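457aa long hypothetical protein (Pyrococcus horikoshii, PDB 2CSU) is of unknown function but combines a Rossmann-type CoA-binding domain with two domains resembling those of succinyl-CoA ligases. Local coordinates at residues Glu26-Leu31 / Glu47-Val52; Ser350-Asp355 / Thr380-Thr385. One frame throughout, in Å; residues are numbered along the deposited sequence.

Contact 1: Glu26-Leu31 / Glu47-Val52; sequences EVFKNL and EEVQGV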
ATOM      1  N   GLU A  26      16.471 -21.199 -13.060  1.00 28.80           N
ATOM      2  CA  GLU A  26      15.740 -20.744 -11.881  1.00 28.97           C
ATOM      3  C   GLU A  26      14.755 -21.785 -11.359  1.00 28.44           C
ATOM      4  O   GLU A  26      14.529 -21.898 -10.154  1.00 29.03           O
ATOM      5  CB  GLU A  26      14.965 -19.459 -12.196  1.00 31.29           C
ATOM      6  CG  GLU A  26      15.794 -18.233 -12.543  1.00 33.35           C
ATOM      7  CD  GLU A  26      16.766 -17.834 -11.444  1.00 35.87           C
ATOM      8  OE1 GLU A  26      16.429 -17.999 -10.246  1.00 36.26           O
ATOM      9  OE2 GLU A  26      17.865 -17.334 -11.786  1.00 38.36           O
ATOM     10  N   VAL A  27      14.145 -22.533 -12.268  1.00 27.63           N
ATOM     11  CA  VAL A  27      13.182 -23.532 -11.862  1.00 25.82           C
ATOM     12  C   VAL A  27      13.863 -24.638 -11.052  1.00 26.50           C
ATOM     13  O   VAL A  27      13.379 -25.028  -9.981  1.00 26.09           O
ATOM     14  CB  VAL A  27      12.478 -24.158 -13.088  1.00 25.03           C
ATOM     15  CG1 VAL A  27      11.583 -25.284 -12.644  1.00 23.03           C
ATOM     16  CG2 VAL A  27      11.680 -23.094 -13.843  1.00 24.06           C
ATOM     17  N   PHE A  28      14.977 -25.155 -11.565  1.00 26.09           N
ATOM     18  CA  PHE A  28      15.627 -26.205 -10.796  1.00 26.27           C
ATOM     19  C   PHE A  28      16.193 -25.654  -9.487  1.00 26.05           C
ATOM     20  O   PHE A  28      16.181 -26.295  -8.443  1.00 26.18           O
ATOM     21  CB  PHE A  28      16.753 -26.787 -11.653  1.00 25.69           C
ATOM     22  CG  PHE A  28      17.280 -28.042 -11.021  1.00 26.41           C
ATOM     23  CD1 PHE A  28      16.453 -29.152 -10.904  1.00 26.24           C
ATOM     24  CD2 PHE A  28      18.588 -28.092 -10.571  1.00 25.97           C
ATOM     25  CE1 PHE A  28      16.944 -30.320 -10.337  1.00 26.87           C
ATOM     26  CE2 PHE A  28      19.074 -29.269 -10.006  1.00 25.44           C
ATOM     27  CZ  PHE A  28      18.256 -30.385  -9.888  1.00 26.75           C
ATOM     28  N   LYS A  29      16.737 -24.427  -9.583  1.00 27.21           N
ATOM     29  CA  LYS A  29      17.263 -23.775  -8.391  1.00 28.87           C
ATOM     30  C   LYS A  29      16.201 -23.693  -7.295  1.00 29.00           C
ATOM     31  O   LYS A  29      16.432 -23.997  -6.132  1.00 28.64           O
ATOM     32  CB  LYS A  29      17.711 -22.367  -8.780  1.00 29.86           C
ATOM     33  CG  LYS A  29      17.659 -21.399  -7.596  1.00 33.75           C
ATOM     34  CD  LYS A  29      18.842 -20.430  -7.585  1.00 35.36           C
ATOM     35  CE  LYS A  29      18.447 -19.015  -8.026  1.00 36.89           C
ATOM     36  NZ  LYS A  29      19.303 -18.586  -9.131  1.00 40.08           N
ATOM     37  N   ASN A  30      15.009 -23.225  -7.700  1.00 29.12           N
ATOM     38  CA  ASN A  30      13.923 -23.110  -6.737  1.00 29.39           C
ATOM     39  C   ASN A  30      13.498 -24.480  -6.208  1.00 29.84           C
ATOM     40  O   ASN A  30      13.096 -24.631  -5.063  1.00 30.90           O
ATOM     41  CB  ASN A  30      12.744 -22.425  -7.426  1.00 29.03           C
ATOM     42  CG  ASN A  30      13.059 -20.964  -7.619  1.00 28.56           C
ATOM     43  OD1 ASN A  30      13.596 -20.295  -6.742  1.00 29.28           O
ATOM     44  ND2 ASN A  30      12.695 -20.460  -8.809  1.00 30.35           N
ATOM     45  N   LEU A  31      13.522 -25.519  -7.037  1.00 30.11           N
ATOM     46  CA  LEU A  31      13.071 -26.827  -6.583  1.00 29.85           C
ATOM     47  C   LEU A  31      14.081 -27.552  -5.700  1.00 30.45           C
ATOM     48  O   LEU A  31      13.799 -28.647  -5.202  1.00 30.36           O
ATOM     49  CB  LEU A  31      12.691 -27.707  -7.785  1.00 28.29           C
ATOM     50  CG  LEU A  31      11.418 -27.213  -8.489  1.00 28.37           C
ATOM     51  CD1 LEU A  31      11.091 -28.083  -9.692  1.00 26.86           C
ATOM     52  CD2 LEU A  31      10.267 -27.223  -7.488  1.00 26.90           C
ATOM     53  N   GLU A  47      25.561 -33.582 -17.731  1.00 38.66           N
ATOM     54  CA  GLU A  47      25.759 -34.795 -16.940  1.00 36.87           C
ATOM     55  C   GLU A  47      25.228 -34.452 -15.562  1.00 35.57           C
ATOM     56  O   GLU A  47      24.669 -35.284 -14.846  1.00 35.28           O
ATOM     57  CB  GLU A  47      27.249 -35.140 -16.830  1.00 37.98           C
ATOM     58  CG  GLU A  47      27.967 -35.276 -18.157  1.00 39.10           C
ATOM     59  CD  GLU A  47      27.317 -36.301 -19.057  1.00 40.35           C
ATOM     60  OE1 GLU A  47      26.969 -37.398 -18.553  1.00 40.82           O
ATOM     61  OE2 GLU A  47      27.162 -36.010 -20.269  1.00 41.76           O
ATOM     62  N   GLU A  48      25.394 -33.187 -15.211  1.00 34.54           N
ATOM     63  CA  GLU A  48      24.952 -32.690 -13.926  1.00 33.27           C
ATOM     64  C   GLU A  48      24.476 -31.259 -14.078  1.00 31.75           C
ATOM     65  O   GLU A  48      24.919 -30.529 -14.965  1.00 31.32           O
ATOM     66  CB  GLU A  48      26.111 -32.799 -12.928  1.00 34.28           C
ATOM     67  CG  GLU A  48      26.190 -31.749 -11.849  1.00 36.48           C
ATOM     68  CD  GLU A  48      26.905 -30.491 -12.301  1.00 36.69           C
ATOM     69  OE1 GLU A  48      27.956 -30.567 -12.978  1.00 38.00           O
ATOM     70  OE2 GLU A  48      26.405 -29.412 -11.967  1.00 36.59           O
ATOM     71  N   VAL A  49      23.552 -30.869 -13.214  1.00 29.63           N
ATOM     72  CA  VAL A  49      23.015 -29.528 -13.246  1.00 28.00           C
ATOM     73  C   VAL A  49      22.987 -29.005 -11.835  1.00 26.73           C
ATOM     74  O   VAL A  49      22.375 -29.606 -10.949  1.00 25.94           O
ATOM     75  CB  VAL A  49      21.583 -29.498 -13.843  1.00 27.75           C
ATOM     76  CG1 VAL A  49      20.993 -28.102 -13.715  1.00 26.87           C
ATOM     77  CG2 VAL A  49      21.632 -29.893 -15.306  1.00 28.06           C
ATOM     78  N   GLN A  50      23.662 -27.883 -11.629  1.00 26.23           N
ATOM     79  CA  GLN A  50      23.720 -27.277 -10.316  1.00 25.93           C
ATOM     80  C   GLN A  50      24.143 -28.293  -9.255  1.00 26.11           C
ATOM     81  O   GLN A  50      23.640 -28.297  -8.131  1.00 26.22           O
ATOM     82  CB  GLN A  50      22.355 -26.642  -9.991  1.00 25.17           C
ATOM     83  CG  GLN A  50      22.138 -25.343 -10.774  1.00 24.72           C
ATOM     84  CD  GLN A  50      20.735 -24.774 -10.641  1.00 24.90           C
ATOM     85  OE1 GLN A  50      20.269 -24.491  -9.535  1.00 24.79           O
ATOM     86  NE2 GLN A  50      20.059 -24.590 -11.775  1.00 23.79           N
ATOM     87  N   GLY A  51      25.070 -29.166  -9.640  1.00 26.82           N
ATOM     88  CA  GLY A  51      25.596 -30.165  -8.725  1.00 28.02           C
ATOM     89  C   GLY A  51      24.810 -31.450  -8.601  1.00 29.30           C
ATOM     90  O   GLY A  51      25.220 -32.349  -7.863  1.00 29.58           O
ATOM     91  N   VAL A  52      23.688 -31.544  -9.310  1.00 30.03           N
ATOM     92  CA  VAL A  52      22.858 -32.737  -9.256  1.00 29.79           C
ATOM     93  C   VAL A  52      22.918 -33.556 -10.546  1.00 30.68           C
ATOM     94  O   VAL A  52      22.885 -33.017 -11.662  1.00 29.96           O
ATOM     95  CB  VAL A  52      21.376 -32.384  -8.950  1.00 30.64           C
ATOM     96  CG1 VAL A  52      20.534 -33.652  -8.893  1.00 29.22           C
ATOM     97  CG2 VAL A  52      21.279 -31.644  -7.612  1.00 30.22           C
TER

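Contact 2: Ser350-Asp355 / Thr380-Thr385; sequences SARGED and TFAGMT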
ATOM      1  N   SER A 350      -3.140   7.615  24.893  1.00 40.46           N
ATOM      2  CA  SER A 350      -2.401   7.056  26.011  1.00 40.26           C
ATOM      3  C   SER A 350      -2.723   5.584  26.224  1.00 39.99           C
ATOM      4  O   SER A 350      -2.141   4.937  27.090  1.00 40.21           O
ATOM      5  CB  SER A 350      -2.731   7.828  27.288  1.00 40.67           C
ATOM      6  OG  SER A 350      -4.133   7.895  27.482  1.00 41.04           O
ATOM      7  N   ALA A 351      -3.650   5.052  25.440  1.00 40.20           N
ATOM      8  CA  ALA A 351      -4.029   3.653  25.582  1.00 39.80           C
ATOM      9  C   ALA A 351      -2.841   2.691  25.639  1.00 40.16           C
ATOM     10  O   ALA A 351      -2.007   2.627  24.722  1.00 38.53           O
ATOM     11  CB  ALA A 351      -4.959   3.249  24.461  1.00 39.92           C
ATOM     12  N   ARG A 352      -2.782   1.932  26.729  1.00 40.59           N
ATOM     13  CA  ARG A 352      -1.733   0.945  26.927  1.00 40.78           C
ATOM     14  C   ARG A 352      -2.244  -0.463  26.631  1.00 39.98           C
ATOM     15  O   ARG A 352      -3.429  -0.695  26.421  1.00 39.06           O
ATOM     16  CB  ARG A 352      -1.265   1.038  28.383  1.00 42.34           C
ATOM     17  CG  ARG A 352      -0.433   2.294  28.657  1.00 44.46           C
ATOM     18  CD  ARG A 352       0.251   2.237  30.029  1.00 47.16           C
ATOM     19  NE  ARG A 352       1.087   3.424  30.236  1.00 48.83           N
ATOM     20  CZ  ARG A 352       2.333   3.375  29.737  1.00 49.78           C
ATOM     21  NH1 ARG A 352       2.748   2.291  29.101  1.00 50.66           N
ATOM     22  NH2 ARG A 352       3.127   4.445  29.829  1.00 50.56           N
ATOM     23  N   GLY A 353      -1.297  -1.414  26.573  1.00 40.40           N
ATOM     24  CA  GLY A 353      -1.697  -2.793  26.324  1.00 39.72           C
ATOM     25  C   GLY A 353      -2.904  -3.193  27.179  1.00 39.85           C
ATOM     26  O   GLY A 353      -3.865  -3.788  26.709  1.00 40.42           O
ATOM     27  N   GLU A 354      -2.814  -2.879  28.486  1.00 39.39           N
ATOM     28  CA  GLU A 354      -3.903  -3.240  29.386  1.00 38.82           C
ATOM     29  C   GLU A 354      -5.246  -2.676  28.909  1.00 37.72           C
ATOM     30  O   GLU A 354      -6.295  -3.294  29.035  1.00 37.36           O
ATOM     31  CB  GLU A 354      -3.586  -2.706  30.785  1.00 40.93           C
ATOM     32  CG  GLU A 354      -2.372  -3.385  31.426  1.00 44.19           C
ATOM     33  CD  GLU A 354      -2.473  -4.889  31.281  1.00 45.76           C
ATOM     34  OE1 GLU A 354      -3.530  -5.441  31.563  1.00 45.64           O
ATOM     35  OE2 GLU A 354      -1.473  -5.506  30.920  1.00 46.50           O
ATOM     36  N   ASP A 355      -5.189  -1.435  28.384  1.00 36.27           N
ATOM     37  CA  ASP A 355      -6.412  -0.808  27.897  1.00 35.31           C
ATOM     38  C   ASP A 355      -6.985  -1.553  26.691  1.00 34.51           C
ATOM     39  O   ASP A 355      -8.186  -1.734  26.548  1.00 33.90           O
ATOM     40  CB  ASP A 355      -6.090   0.637  27.509  1.00 35.61           C
ATOM     41  CG  ASP A 355      -5.767   1.447  28.758  1.00 35.07           C
ATOM     42  OD1 ASP A 355      -4.805   2.214  28.708  1.00 34.48           O
ATOM     43  OD2 ASP A 355      -6.489   1.327  29.744  1.00 35.30           O
ATOM     44  N   THR A 380       5.205   5.833  20.256  1.00 41.15           N
ATOM     45  CA  THR A 380       6.623   5.693  20.561  1.00 44.04           C
ATOM     46  C   THR A 380       7.003   6.526  21.789  1.00 46.18           C
ATOM     47  O   THR A 380       8.151   6.888  22.015  1.00 46.25           O
ATOM     48  CB  THR A 380       7.414   6.159  19.338  1.00 44.23           C
ATOM     49  OG1 THR A 380       7.091   7.525  19.072  1.00 44.44           O
ATOM     50  CG2 THR A 380       7.036   5.316  18.114  1.00 44.42           C
ATOM     51  N   PHE A 381       5.959   6.863  22.576  1.00 47.69           N
ATOM     52  CA  PHE A 381       6.179   7.667  23.773  1.00 49.18           C
ATOM     53  C   PHE A 381       5.510   7.054  25.012  1.00 49.22           C
ATOM     54  O   PHE A 381       4.826   6.042  24.944  1.00 49.38           O
ATOM     55  CB  PHE A 381       5.624   9.071  23.515  1.00 51.00           C
ATOM     56  CG  PHE A 381       4.170   8.997  23.132  1.00 52.93           C
ATOM     57  CD1 PHE A 381       3.201   8.980  24.128  1.00 53.51           C
ATOM     58  CD2 PHE A 381       3.800   9.021  21.796  1.00 54.04           C
ATOM     59  CE1 PHE A 381       1.858   8.998  23.782  1.00 54.07           C
ATOM     60  CE2 PHE A 381       2.449   9.039  21.458  1.00 54.50           C
ATOM     61  CZ  PHE A 381       1.474   9.035  22.448  1.00 54.16           C
ATOM     62  N   ALA A 382       5.680   7.705  26.160  1.00 49.19           N
ATOM     63  CA  ALA A 382       5.094   7.247  27.418  1.00 49.36           C
ATOM     64  C   ALA A 382       5.688   5.911  27.864  1.00 49.14           C
ATOM     65  O   ALA A 382       5.132   5.230  28.724  1.00 49.34           O
ATOM     66  CB  ALA A 382       3.574   7.130  27.284  1.00 49.85           C
ATOM     67  N   GLY A 383       6.817   5.537  27.271  1.00 48.55           N
ATOM     68  CA  GLY A 383       7.470   4.293  27.642  1.00 48.26           C
ATOM     69  C   GLY A 383       6.706   3.018  27.318  1.00 48.07           C
ATOM     70  O   GLY A 383       6.930   1.979  27.944  1.00 47.83           O
HETATM   71  N   MSE A 384       5.798   3.088  26.349  1.00 47.15           N
HETATM   72  CA  MSE A 384       5.045   1.904  25.953  1.00 46.62           C
HETATM   73  C   MSE A 384       5.895   1.148  24.938  1.00 44.90           C
HETATM   74  O   MSE A 384       6.782   1.730  24.322  1.00 43.86           O
HETATM   75  CB  MSE A 384       3.705   2.304  25.320  1.00 47.60           C
HETATM   76  CG  MSE A 384       3.022   3.457  26.023  1.00 49.25           C
HETATM   77 SE   MSE A 384       1.235   3.483  25.850  1.00 52.09          SE
HETATM   78  CE  MSE A 384       0.997   5.031  25.156  1.00 49.59           C
ATOM     79  N   THR A 385       5.636  -0.143  24.772  1.00 43.92           N
ATOM     80  CA  THR A 385       6.387  -0.937  23.808  1.00 42.54           C
ATOM     81  C   THR A 385       5.699  -0.898  22.447  1.00 41.68           C
ATOM     82  O   THR A 385       4.597  -0.374  22.310  1.00 41.15           O
ATOM     83  CB  THR A 385       6.517  -2.403  24.242  1.00 42.85           C
ATOM     84  OG1 THR A 385       5.255  -3.055  24.066  1.00 43.00           O
ATOM     85  CG2 THR A 385       6.908  -2.504  25.695  1.00 42.40           C
TER

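Contact 1: Glu26-Leu31 / Glu47-Val52
F28 and K29, on helix 23-31, face the V49-V52 type I' turn; the closest pair of CA atoms, K29 CA and Q50 CA, is 7.6 Å apart, so side chains bridge the gap. The F28 ring does most of this. Its CG stands anti to the backbone N (chi1 -169°), and the CD2-CE2-CZ side of the ring reaches V49, Q50 and V52. CZ lies 3.8 Å from V52 CB, while CD2 lies 4.0 Å from V49 CG1; both contacts are apolar. CE2 also comes within 3.4 Å of the V49 carbonyl O, obliquely to the ring. The Q50 and F28 side chains run antiparallel past one another, and Q50 CD meets the ring edge at CD2, with its amide plane turned 84° from the ring. The Q50 chain is extended beyond CG, and OE1 ends 3.3 Å from K29 CA, close also to K29 CB. The other end of that amide is held by hydrogen bonds from NE2 to the carbonyls of S17 and Y25, which fix which way the group is turned. E48, just before the turn, accepts from G51 N through OE2 (2.7 Å) on the anti side of its carboxylate, somewhat out of plane. G51 takes a positive phi (85°), a conformation that favours glycine. F28 also touches V13, V39 and P41 of the parallel sheet, placing its ring between sheet and turn. The arrangement is a tight beta-hairpin (48-49 with 52-53), its two-residue loop Q50-G51 forming the type I' turn, packed beside the helix of the first beta-alpha-beta unit of a Rossmann-type fold.

Contact 2: Ser350-Asp355 / Thr380-Thr385
M384, a selenomethionine, crosses R352 and touches it at CG and at the guanidinium, while A382 receives the arginine tip; these three residues form the first shell. M384 CG sits over one face of the guanidinium, 3.3 Å from R352 NH1. The selenium is 3.8 Å above the same plane, offset toward the rim, and M384 SE also comes within 3.5 Å of R352 CG, so it meets the aliphatic part of the arginine as well. Bending at chi3 (-123°) directs the methyl M384 CE to S350 O at 3.7 Å, while SE lies 3.5 Å from A351 O. At the guanidinium edge, R352 NH2 donates to A382 O with an N-H...O angle of 144°. The 2.4 Å between R352 NH2 and A382 O is too short to be taken literally, so the partner is clear but the exact placing of the arginine tip is doubtful. The R352 chain is extended from CG to NE, which carries the charged end across to the type I' turn F381-M384.

A second shell fixes the backbones. R352 occupies the N-cap of helix 353-365, and R352 N-H points almost straight at D355 OD1 (2.8 Å, 178°), taking the anti lone pair; this is one half of a capping box. Beyond it, the carboxylate of E388, at the start of helix 388-400, accepts from G353 N through one oxygen and from T385 N through the other, tying both segments together. E388 OE2 also forms a long, weak ion pair with R352 NH1. T380, in the same loop, packs on Y167 of the second subunit.

Chemically, the arginine thus uses two surfaces, a face for the selenoether chain and an edge for a carbonyl, and the E388 carboxylate, at long range, may partly offset its charge.

How the contacts relate
Contact 1 and contact 2 sit in different domains, with centres 51 Å apart and nearest atoms about 36 Å apart, and they share no residue, helix, strand or sheet. They come in series along the chain: contact 1 closes in the CoA-binding domain before contact 2 opens in the Ligase-CoA domain. Contact 1 is partly buried beside the five-stranded parallel sheet, near one of its two edge strands, 38-42. Contact 2 is a surface contact joining the start of helix 353-365 and the loop before it to the loop after strand 371-377. Each is therefore a local feature of its own alpha/beta domain, and neither directly joins one domain to another.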